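Local atomic coordinates of hypothetical protein (PDB entry 2OPK), a protein that is of unknown function but belongs to the cupin family and may be a mannose-6-phosphate isomerase. Residues B[20-25]-B[34-39]; B[54-59]-B[105-110]. One frame throughout, in Å; residues are numbered along the deposited sequence.

Contact 1. Residues B[20-25]-B[34-39]; sequences EIFQPL and ERIISN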
ATOM      1  N   GLU B  20       2.501  15.857  11.619  1.00 14.94           N
ATOM      2  CA  GLU B  20       2.096  14.767  10.718  1.00 19.54           C
ATOM      3  C   GLU B  20       0.602  14.751  10.557  1.00 18.87           C
ATOM      4  O   GLU B  20      -0.126  15.078  11.501  1.00 18.70           O
ATOM      5  CB  GLU B  20       2.509  13.370  11.208  1.00 21.71           C
ATOM      6  CG  GLU B  20       3.937  13.081  11.025  1.00 27.47           C
ATOM      7  CD  GLU B  20       4.276  11.613  11.213  1.00 29.74           C
ATOM      8  OE1 GLU B  20       3.557  10.897  11.946  1.00 24.88           O
ATOM      9  OE2 GLU B  20       5.313  11.213  10.651  1.00 21.98           O
ATOM     10  N   ILE B  21       0.171  14.389   9.348  1.00 16.03           N
ATOM     11  CA  ILE B  21      -1.231  14.318   8.969  1.00 16.67           C
ATOM     12  C   ILE B  21      -1.593  12.888   8.628  1.00 15.92           C
ATOM     13  O   ILE B  21      -0.850  12.203   7.914  1.00 13.40           O
ATOM     14  CB  ILE B  21      -1.482  15.278   7.755  1.00 16.52           C
ATOM     15  CG1 ILE B  21      -1.458  16.720   8.255  1.00 23.98           C
ATOM     16  CG2 ILE B  21      -2.753  14.962   7.030  1.00 21.21           C
ATOM     17  CD1 ILE B  21      -1.239  17.748   7.186  1.00 30.05           C
ATOM     18  N   PHE B  22      -2.750  12.447   9.129  1.00 12.97           N
ATOM     19  CA  PHE B  22      -3.282  11.151   8.837  1.00 13.46           C
ATOM     20  C   PHE B  22      -4.634  11.287   8.171  1.00 15.78           C
ATOM     21  O   PHE B  22      -5.470  12.095   8.611  1.00 13.69           O
ATOM     22  CB  PHE B  22      -3.437  10.342  10.125  1.00 15.95           C
ATOM     23  CG  PHE B  22      -2.135  10.045  10.806  1.00 13.66           C
ATOM     24  CD1 PHE B  22      -1.479  11.020  11.526  1.00 13.96           C
ATOM     25  CD2 PHE B  22      -1.588   8.764  10.777  1.00 16.93           C
ATOM     26  CE1 PHE B  22      -0.279  10.748  12.183  1.00 13.05           C
ATOM     27  CE2 PHE B  22      -0.346   8.507  11.391  1.00 15.50           C
ATOM     28  CZ  PHE B  22       0.285   9.481  12.099  1.00 15.59           C
ATOM     29  N   GLN B  23      -4.848  10.491   7.127  1.00 14.94           N
ATOM     30  CA  GLN B  23      -6.101  10.493   6.364  1.00 16.49           C
ATOM     31  C   GLN B  23      -6.483   9.077   5.993  1.00 15.79           C
ATOM     32  O   GLN B  23      -5.763   8.424   5.240  1.00 16.52           O
ATOM     33  CB  GLN B  23      -5.982  11.343   5.101  1.00 16.11           C
ATOM     34  CG  GLN B  23      -5.812  12.799   5.446  1.00 23.88           C
ATOM     35  CD  GLN B  23      -5.779  13.699   4.253  1.00 28.14           C
ATOM     36  OE1 GLN B  23      -4.884  13.590   3.464  1.00 24.62           O
ATOM     37  NE2 GLN B  23      -6.730  14.632   4.149  1.00 22.59           N
ATOM     38  N   PRO B  24      -7.623   8.593   6.508  1.00 18.71           N
ATOM     39  CA  PRO B  24      -8.028   7.231   6.167  1.00 18.35           C
ATOM     40  C   PRO B  24      -8.515   7.093   4.699  1.00 16.26           C
ATOM     41  O   PRO B  24      -9.147   7.970   4.166  1.00 17.05           O
ATOM     42  CB  PRO B  24      -9.138   6.937   7.166  1.00 18.92           C
ATOM     43  CG  PRO B  24      -9.712   8.281   7.495  1.00 25.13           C
ATOM     44  CD  PRO B  24      -8.586   9.250   7.413  1.00 19.46           C
ATOM     45  N   LEU B  25      -8.173   5.985   4.069  1.00 16.61           N
ATOM     46  CA  LEU B  25      -8.592   5.670   2.715  1.00 14.87           C
ATOM     47  C   LEU B  25      -9.662   4.583   2.712  1.00 15.37           C
ATOM     48  O   LEU B  25     -10.535   4.598   1.900  1.00 18.92           O
ATOM     49  CB  LEU B  25      -7.374   5.190   1.918  1.00 16.30           C
ATOM     50  CG  LEU B  25      -6.147   6.108   1.880  1.00 13.94           C
ATOM     51  CD1 LEU B  25      -5.051   5.533   1.032  1.00 20.97           C
ATOM     52  CD2 LEU B  25      -6.536   7.461   1.362  1.00 19.11           C
ATOM     53  N   GLU B  34      -4.666   3.864   5.522  1.00 13.18           N
ATOM     54  CA  GLU B  34      -4.514   5.300   5.618  1.00 14.35           C
ATOM     55  C   GLU B  34      -3.230   5.790   4.979  1.00 15.44           C
ATOM     56  O   GLU B  34      -2.236   5.075   4.881  1.00 12.76           O
ATOM     57  CB  GLU B  34      -4.534   5.751   7.089  1.00 12.83           C
ATOM     58  CG  GLU B  34      -3.315   5.309   7.882  1.00 17.42           C
ATOM     59  CD  GLU B  34      -3.376   5.663   9.352  1.00 22.06           C
ATOM     60  OE1 GLU B  34      -4.229   6.507   9.746  1.00 21.73           O
ATOM     61  OE2 GLU B  34      -2.538   5.075  10.102  1.00 21.20           O
ATOM     62  N   ARG B  35      -3.281   7.056   4.593  1.00 12.33           N
ATOM     63  CA  ARG B  35      -2.128   7.819   4.117  1.00 15.77           C
ATOM     64  C   ARG B  35      -1.593   8.662   5.307  1.00 14.82           C
ATOM     65  O   ARG B  35      -2.385   9.190   6.095  1.00 13.10           O
ATOM     66  CB  ARG B  35      -2.641   8.741   3.040  1.00 14.85           C
ATOM     67  CG  ARG B  35      -1.684   9.583   2.451  1.00 23.06           C
ATOM     68  CD  ARG B  35      -2.296  10.339   1.309  1.00 17.24           C
ATOM     69  NE  ARG B  35      -3.046  11.553   1.630  1.00 18.17           N
ATOM     70  CZ  ARG B  35      -3.103  12.593   0.783  1.00 18.81           C
ATOM     71  NH1 ARG B  35      -2.444  12.541  -0.361  1.00 21.54           N
ATOM     72  NH2 ARG B  35      -3.788  13.684   1.031  1.00 20.74           N
ATOM     73  N   ILE B  36      -0.272   8.733   5.444  1.00 14.34           N
ATOM     74  CA  ILE B  36       0.393   9.561   6.453  1.00 14.66           C
ATOM     75  C   ILE B  36       1.279  10.522   5.686  1.00 15.83           C
ATOM     76  O   ILE B  36       1.969  10.117   4.725  1.00 12.42           O
ATOM     77  CB  ILE B  36       1.299   8.776   7.409  1.00 15.92           C
ATOM     78  CG1 ILE B  36       0.562   7.564   7.975  1.00 17.51           C
ATOM     79  CG2 ILE B  36       1.856   9.727   8.547  1.00 13.35           C
ATOM     80  CD1 ILE B  36       1.432   6.543   8.822  1.00 17.60           C
ATOM     81  N   ILE B  37       1.228  11.801   6.066  1.00 13.64           N
ATOM     82  CA  ILE B  37       2.040  12.831   5.439  0.50 13.57           C
ATOM     83  C   ILE B  37       2.968  13.425   6.494  1.00 14.76           C
ATOM     84  O   ILE B  37       2.507  14.072   7.470  1.00 10.61           O
ATOM     85  CB  ILE B  37       1.179  13.963   4.826  0.50 14.84           C
ATOM     86  CG1 ILE B  37       0.064  13.394   3.927  0.50 18.45           C
ATOM     87  CG2 ILE B  37       2.046  14.956   4.059  0.50 11.57           C
ATOM     88  CD1 ILE B  37       0.552  12.657   2.707  0.50 23.62           C
ATOM     89  N   SER B  38       4.267  13.188   6.310  1.00 15.53           N
ATOM     90  CA  SER B  38       5.300  13.737   7.159  1.00 15.63           C
ATOM     91  C   SER B  38       5.972  14.850   6.413  1.00 16.58           C
ATOM     92  O   SER B  38       6.030  14.871   5.175  1.00 14.15           O
ATOM     93  CB  SER B  38       6.344  12.682   7.506  1.00 16.59           C
ATOM     94  OG  SER B  38       5.764  11.546   8.121  1.00 18.80           O
ATOM     95  N   ASN B  39       6.483  15.787   7.189  1.00 18.37           N
ATOM     96  CA  ASN B  39       7.280  16.898   6.669  1.00 17.36           C
ATOM     97  C   ASN B  39       8.438  17.112   7.630  1.00 19.33           C
ATOM     98  O   ASN B  39       8.558  18.180   8.239  1.00 18.55           O
ATOM     99  CB  ASN B  39       6.450  18.177   6.565  1.00 16.84           C
ATOM    100  CG  ASN B  39       5.603  18.208   5.328  1.00 16.41           C
ATOM    101  OD1 ASN B  39       6.110  18.483   4.239  1.00 14.47           O
ATOM    102  ND2 ASN B  39       4.292  17.943   5.489  1.00 16.63           N
TER
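The beta hairpin of strands 21-28 and 31-38, at one margin of the cupin sheet, is zipped together here in antiparallel register. I21 faces I37 and Q23 faces R35 as hydrogen-bonded pairs, each closed by two backbone bonds; the shortest, I37 N to I21 O, is 2.8 Å. F22-I36 and P24-E34 are the non-hydrogen-bonded pairs, and their side chains lie on the other face from those of Q23 and R35. On the face of F22, I36, P24 and E34, the F22 ring and I36 run side by side: methyl CG2 of I36 sits over the ring, 4.0 Å from its centroid, in a CH-pi contact, while CG1 lies 3.7 Å from F22 CE2. The carboxylate of E34 reaches the ring edge, OE1 3.6 Å from F22 CD2, its plane turned 50° from the ring. E34 OE2 is taken by H108. On the opposite face the amide of Q23 lies nearly coplanar with the R35 guanidinium. Bent at chi3 (83°), R35 brings NH2 to Q23 OE1 at 2.7 Å, a straight bond in the guanidinium plane; its NE adds a weak one. R35 NH1 bonds to the carbonyls of L9 and A11, tying the N-terminal arm to the hairpin. Just before strand 21-28, E20 OE2 takes a 2.6 Å bond from S38 OG, above the carboxylate plane, and W104 NE1 shares that hydroxyl. Strand 21-28 is outermost within the chain, whereas 31-38 pairs on its far edge with strand 102-109, where I36 packs on W104 and I37 on V103.

Contact 2. Residues B[54-59]-B[105-110]; sequences DEWVMV and LAVHCD
Six backbone hydrogen bonds join strands 54-61 and 102-109, neighbours in the cupin sheet, with D54, W56 and M58 (selenomethionine) opposite C109, V107 and L105. Most are near straight, as V107 N to W56 O at 2.8 Å; D54 N to C109 O, 2.7 Å, is bent to 133° at the hydrogen. D54 O serves twice, accepting from C109 N and from a water, 3.2 Å away, that also lies 2.6 Å from H108 ND1. On the face of V57 and A106, E55 and H108 run side by side, with CD of E55 3.5 Å from H108 CE1 and the carboxylate turned 39° from the imidazole. A second water gives a 2.7 Å bond to E55 OE2 and accepts weakly from H108 NE2, whose stronger partner is E34 OE2. On the other face W56 CE3 meets V107 CG2 at 4.0 Å, and the second subunit packs against W56, M58, L105 and C109. The buried D54 carboxylate is held by H84, by the A87 amide and by a salt bridge to R28 of that subunit. The bond to E34 and the in-plane waters at both ring nitrogens fix the turn of the H108 ring, and with the carboxylates of E34 and E55 nearby its protonated form would probably be stabilised.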
ATOM      1  N   ASP B  54      -1.823  -5.367  14.307  1.00 20.88           N
ATOM      2  CA  ASP B  54      -0.623  -5.400  13.462  1.00 19.08           C
ATOM      3  C   ASP B  54      -0.655  -4.129  12.626  1.00 19.58           C
ATOM      4  O   ASP B  54      -1.726  -3.579  12.397  1.00 20.29           O
ATOM      5  CB  ASP B  54      -0.653  -6.585  12.506  1.00 19.90           C
ATOM      6  CG  ASP B  54      -0.154  -7.862  13.127  1.00 21.93           C
ATOM      7  OD1 ASP B  54      -0.104  -7.994  14.367  1.00 23.88           O
ATOM      8  OD2 ASP B  54       0.234  -8.724  12.330  1.00 23.45           O
ATOM      9  N   GLU B  55       0.510  -3.673  12.192  1.00 19.22           N
ATOM     10  CA  GLU B  55       0.643  -2.568  11.242  1.00 19.58           C
ATOM     11  C   GLU B  55       1.587  -2.994  10.126  1.00 19.24           C
ATOM     12  O   GLU B  55       2.588  -3.684  10.380  1.00 21.74           O
ATOM     13  CB  GLU B  55       1.172  -1.299  11.921  1.00 19.31           C
ATOM     14  CG  GLU B  55       1.236  -0.092  10.963  1.00 21.39           C
ATOM     15  CD  GLU B  55       1.720   1.202  11.603  1.00 23.63           C
ATOM     16  OE1 GLU B  55       1.862   1.244  12.860  1.00 26.41           O
ATOM     17  OE2 GLU B  55       1.950   2.186  10.837  1.00 20.55           O
ATOM     18  N   TRP B  56       1.241  -2.619   8.896  1.00 16.31           N
ATOM     19  CA  TRP B  56       2.062  -2.827   7.709  1.00 13.76           C
ATOM     20  C   TRP B  56       2.205  -1.413   7.162  1.00 12.84           C
ATOM     21  O   TRP B  56       1.210  -0.736   6.943  1.00 12.55           O
ATOM     22  CB  TRP B  56       1.367  -3.772   6.707  1.00 13.46           C
ATOM     23  CG  TRP B  56       2.209  -3.983   5.464  1.00 15.34           C
ATOM     24  CD1 TRP B  56       3.136  -4.956   5.264  1.00 17.82           C
ATOM     25  CD2 TRP B  56       2.240  -3.159   4.292  1.00 15.14           C
ATOM     26  NE1 TRP B  56       3.744  -4.790   4.031  1.00 18.19           N
ATOM     27  CE2 TRP B  56       3.220  -3.691   3.428  1.00 13.77           C
ATOM     28  CE3 TRP B  56       1.528  -2.030   3.879  1.00 17.85           C
ATOM     29  CZ2 TRP B  56       3.509  -3.131   2.209  1.00 19.16           C
ATOM     30  CZ3 TRP B  56       1.819  -1.483   2.649  1.00 17.75           C
ATOM     31  CH2 TRP B  56       2.789  -2.028   1.836  1.00 18.43           C
ATOM     32  N   VAL B  57       3.421  -0.939   6.968  1.00 15.18           N
ATOM     33  CA  VAL B  57       3.624   0.469   6.600  1.00 13.41           C
ATOM     34  C   VAL B  57       4.730   0.589   5.584  1.00 16.37           C
ATOM     35  O   VAL B  57       5.760  -0.074   5.702  1.00 16.58           O
ATOM     36  CB  VAL B  57       3.909   1.352   7.861  1.00 17.39           C
ATOM     37  CG1 VAL B  57       5.170   0.873   8.649  1.00 15.77           C
ATOM     38  CG2 VAL B  57       4.024   2.806   7.495  1.00 17.59           C
HETATM   39  N   MSE B  58       4.507   1.434   4.580  1.00 14.90           N
HETATM   40  CA  MSE B  58       5.449   1.627   3.507  1.00 16.82           C
HETATM   41  C   MSE B  58       5.665   3.094   3.174  1.00 14.65           C
HETATM   42  O   MSE B  58       4.721   3.876   3.150  1.00 11.91           O
HETATM   43  CB  MSE B  58       4.927   0.932   2.241  1.00 15.18           C
HETATM   44  CG  MSE B  58       5.925   0.891   1.066  1.00 21.38           C
HETATM   45 SE   MSE B  58       5.188  -0.059  -0.507  0.75 21.54          SE
HETATM   46  CE  MSE B  58       3.652   0.849  -0.636  1.00  4.07           C
ATOM     47  N   VAL B  59       6.906   3.430   2.843  1.00 12.91           N
ATOM     48  CA  VAL B  59       7.250   4.780   2.336  1.00 14.19           C
ATOM     49  C   VAL B  59       6.961   4.755   0.858  1.00 13.98           C
ATOM     50  O   VAL B  59       7.456   3.889   0.155  1.00 12.44           O
ATOM     51  CB  VAL B  59       8.728   5.122   2.549  1.00 14.50           C
ATOM     52  CG1 VAL B  59       9.038   6.481   1.956  1.00 14.93           C
ATOM     53  CG2 VAL B  59       9.084   5.065   4.063  1.00 16.91           C
ATOM     54  N   LEU B 105       1.930   4.762   3.294  1.00 13.58           N
ATOM     55  CA  LEU B 105       0.689   3.989   3.232  1.00 14.74           C
ATOM     56  C   LEU B 105       0.767   3.039   4.393  1.00 13.62           C
ATOM     57  O   LEU B 105       1.774   2.334   4.550  1.00 16.44           O
ATOM     58  CB  LEU B 105       0.595   3.206   1.925  1.00 15.18           C
ATOM     59  CG  LEU B 105      -0.709   2.429   1.733  1.00 15.48           C
ATOM     60  CD1 LEU B 105      -1.913   3.367   1.558  1.00 15.18           C
ATOM     61  CD2 LEU B 105      -0.559   1.547   0.527  1.00 29.24           C
ATOM     62  N   ALA B 106      -0.258   3.046   5.238  1.00 14.66           N
ATOM     63  CA  ALA B 106      -0.265   2.253   6.443  1.00 15.20           C
ATOM     64  C   ALA B 106      -1.548   1.437   6.560  1.00 16.68           C
ATOM     65  O   ALA B 106      -2.646   1.932   6.255  1.00 16.34           O
ATOM     66  CB  ALA B 106      -0.066   3.144   7.664  1.00 15.92           C
ATOM     67  N   VAL B 107      -1.391   0.179   6.984  1.00 16.10           N
ATOM     68  CA  VAL B 107      -2.524  -0.735   7.160  1.00 16.12           C
ATOM     69  C   VAL B 107      -2.490  -1.255   8.583  1.00 17.90           C
ATOM     70  O   VAL B 107      -1.470  -1.718   9.056  1.00 18.68           O
ATOM     71  CB  VAL B 107      -2.533  -1.910   6.165  1.00 17.05           C
ATOM     72  CG1 VAL B 107      -3.823  -2.782   6.289  1.00 15.77           C
ATOM     73  CG2 VAL B 107      -2.362  -1.395   4.701  1.00 15.84           C
ATOM     74  N   HIS B 108      -3.626  -1.121   9.258  1.00 17.38           N
ATOM     75  CA  HIS B 108      -3.823  -1.577  10.604  1.00 18.10           C
ATOM     76  C   HIS B 108      -4.836  -2.692  10.562  1.00 17.43           C
ATOM     77  O   HIS B 108      -5.892  -2.550   9.980  1.00 16.59           O
ATOM     78  CB  HIS B 108      -4.319  -0.397  11.455  1.00 17.75           C
ATOM     79  CG  HIS B 108      -3.350   0.753  11.512  1.00 21.84           C
ATOM     80  ND1 HIS B 108      -2.317   0.823  12.431  1.00 18.67           N
ATOM     81  CD2 HIS B 108      -3.242   1.866  10.740  1.00 25.83           C
ATOM     82  CE1 HIS B 108      -1.632   1.936  12.233  1.00 21.46           C
ATOM     83  NE2 HIS B 108      -2.176   2.591  11.221  1.00 22.25           N
ATOM     84  N   CYS B 109      -4.507  -3.825  11.160  1.00 18.89           N
ATOM     85  CA  CYS B 109      -5.403  -4.957  11.163  1.00 19.85           C
ATOM     86  C   CYS B 109      -5.200  -5.855  12.382  1.00 24.05           C
ATOM     87  O   CYS B 109      -4.223  -5.684  13.134  1.00 23.74           O
ATOM     88  CB  CYS B 109      -5.195  -5.753   9.888  1.00 20.98           C
ATOM     89  SG  CYS B 109      -3.617  -6.538   9.792  1.00 26.54           S
ATOM     90  N   ASP B 110      -6.096  -6.832  12.555  1.00 28.95           N
ATOM     91  CA  ASP B 110      -6.063  -7.752  13.709  1.00 32.79           C
ATOM     92  C   ASP B 110      -4.763  -8.512  13.788  1.00 33.06           C
ATOM     93  O   ASP B 110      -4.142  -8.789  12.754  1.00 37.30           O
ATOM     94  CB  ASP B 110      -7.227  -8.761  13.655  1.00 34.80           C
ATOM     95  CG  ASP B 110      -8.600  -8.098  13.828  1.00 41.47           C
ATOM     96  OD1 ASP B 110      -8.701  -7.041  14.485  1.00 46.33           O
ATOM     97  OD2 ASP B 110      -9.590  -8.635  13.285  1.00 57.77           O
TER
HETATM   98  O   HOH W   1      -1.763  -0.971  14.218  1.00 32.42           O
HETATM   99  O   HOH W   2       0.451   4.378  11.291  1.00 27.93           O

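From the N terminus, contact 1 comes first: residues 20-25 run out, the chain turns, and 34-39 come back, closing a hairpin with eight residues between the segments. Contact 2 opens only afterwards, and its 45 intervening residues include the three-stranded sheet 75-77, 64-68 and 91-96 before 105-110 return beside 54-59. The two closures are therefore in series, neither nesting nor crossing. They meet in space because strand 102-109 lies between 31-38 and 54-61: E34 O is 2.9 Å from A106 N, a probable hydrogen bond, and L25 CD1 packs on L105 CD1. Through this pairing the contacts unite four strands of one antiparallel sheet, which 81-85 completes as the fifth.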